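Local coordinates for periplasmic binding protein/LacI transcriptional regulator (Clostridium phytofermentans, PDB 3BRS) that probably binds a sugar outside the cell as the solute-binding component of a transport system, at residues I118-V123 with A240-K245. Numbering follows the deposited sequence.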
# COMPACT_ATOMS: atom_id res chain seq x y z
N ILE A 118 -0.94 12.12 -6.05
CA ILE A 118 -1.27 13.48 -6.47
C ILE A 118 -1.31 14.47 -5.31
O ILE A 118 -0.83 15.64 -5.48
CB ILE A 118 -2.68 13.55 -7.24
CG1 ILE A 118 -2.63 12.74 -8.54
CG2 ILE A 118 -3.06 15.01 -7.55
CD1 ILE A 118 -3.88 12.86 -9.40
N ARG A 119 -1.91 14.13 -4.16
CA ARG A 119 -1.99 15.21 -3.13
C ARG A 119 -0.61 15.40 -2.52
O ARG A 119 -0.14 16.51 -2.30
CB ARG A 119 -2.97 14.91 -2.00
CG ARG A 119 -4.44 14.92 -2.41
CD ARG A 119 -5.20 13.87 -1.66
NE ARG A 119 -6.04 14.22 -0.48
CZ ARG A 119 -6.19 15.43 0.10
NH1 ARG A 119 -5.57 16.53 -0.33
NH2 ARG A 119 -6.96 15.54 1.19
N ILE A 120 0.12 14.32 -2.33
CA ILE A 120 1.50 14.48 -1.82
C ILE A 120 2.41 15.16 -2.94
O ILE A 120 3.31 15.98 -2.61
CB ILE A 120 1.91 13.10 -1.11
CG1 ILE A 120 2.01 13.16 0.42
CG2 ILE A 120 2.75 12.14 -1.96
CD1 ILE A 120 2.89 14.20 1.03
N GLY A 121 2.14 14.90 -4.25
CA GLY A 121 2.86 15.62 -5.32
C GLY A 121 2.68 17.11 -5.19
O GLY A 121 3.62 17.90 -5.38
N ALA A 122 1.45 17.52 -4.89
CA ALA A 122 1.13 18.96 -4.83
C ALA A 122 1.75 19.60 -3.63
O ALA A 122 2.20 20.73 -3.73
CB ALA A 122 -0.36 19.25 -4.90
N VAL A 123 1.80 18.92 -2.50
CA VAL A 123 2.57 19.46 -1.35
C VAL A 123 4.07 19.67 -1.75
O VAL A 123 4.65 20.70 -1.46
CB VAL A 123 2.45 18.47 -0.11
CG1 VAL A 123 3.50 18.81 0.97
CG2 VAL A 123 1.02 18.47 0.48
N ALA A 240 4.47 16.52 5.68
CA ALA A 240 3.10 16.20 5.37
C ALA A 240 2.99 14.72 5.28
O ALA A 240 3.95 14.03 4.91
CB ALA A 240 2.67 16.86 4.08
N MET A 241 1.81 14.18 5.60
CA MET A 241 1.59 12.76 5.31
C MET A 241 0.14 12.50 4.89
O MET A 241 -0.83 13.15 5.47
CB MET A 241 1.95 11.86 6.50
CG MET A 241 1.21 12.02 7.83
SD MET A 241 1.67 10.80 9.17
CE MET A 241 3.45 11.00 9.17
N VAL A 242 -0.01 11.61 3.87
CA VAL A 242 -1.28 11.06 3.46
C VAL A 242 -1.46 9.75 4.31
O VAL A 242 -0.59 8.89 4.39
CB VAL A 242 -1.42 10.81 1.94
CG1 VAL A 242 -2.84 10.33 1.65
CG2 VAL A 242 -1.17 12.12 1.12
N VAL A 243 -2.60 9.64 4.95
CA VAL A 243 -2.88 8.56 5.91
C VAL A 243 -4.02 7.78 5.29
O VAL A 243 -4.96 8.41 4.77
CB VAL A 243 -3.37 9.28 7.20
CG1 VAL A 243 -4.15 8.36 8.06
CG2 VAL A 243 -2.22 9.88 7.90
N GLN A 244 -3.97 6.44 5.31
CA GLN A 244 -5.06 5.68 4.72
C GLN A 244 -6.01 5.22 5.82
O GLN A 244 -5.86 5.66 6.97
CB GLN A 244 -4.52 4.43 3.97
CG GLN A 244 -3.47 4.82 2.94
CD GLN A 244 -2.86 3.62 2.35
OE1 GLN A 244 -3.48 2.95 1.54
NE2 GLN A 244 -1.64 3.30 2.77
N LYS A 245 -6.95 4.33 5.47
CA LYS A 245 -7.90 3.75 6.41
C LYS A 245 -7.89 2.19 6.43
O LYS A 245 -8.88 1.53 6.09
CB LYS A 245 -9.31 4.37 6.25
CG LYS A 245 -9.35 5.81 6.74
CD LYS A 245 -10.70 6.49 6.60
CE LYS A 245 -10.51 7.99 6.17
NZ LYS A 245 -11.70 8.78 5.61
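Ile120 and Val123 of helix 113-127 pack on Ala240 and Val242 of strand 240-243. This is helix-on-sheet packing in one of the two alpha/beta domains of a periplasmic binding protein fold. The axes of segment 118-123 and strand 240-243 run nearly antiparallel, at 173°, and come within 8.8 Å. No hydrogen bond links the two segments; the side chains that meet are apolar.

Ile120 meets both strand residues. Its CD1 reaches along the helix toward the start of the strand and lies near both O and CB of Ala240, 4.1 Å from the CB. Its CB and CG1 instead face Val242 CG2. The Ile120 and Val242 side chains pass alongside each other, heading in opposite directions. Only the CG2 branch of Val242 does the touching. CG1 of Val242 stands anti to the backbone N (chi1 -176°), which leaves CG2 beside that N and facing the isoleucine.

Val123, one helical turn further on, adds its CG1 methyl, 3.8 Å from Ala240 CB. The Ala240 methyl is therefore shared by Ile120 CD1 and Val123 CG1.

The neighbouring strands widen the apolar layer. Ile120 also touches Val221 and Ile223 of strand 219-224, while Val123 and Val242 both reach Leu276 of strand 275-278. Strand 240-243 lies between these two strands and is backbone-bonded to both.

The tightest point is Ile120 CG1 against Val242 CG2, at 3.4 Å, shorter than usual for two carbons.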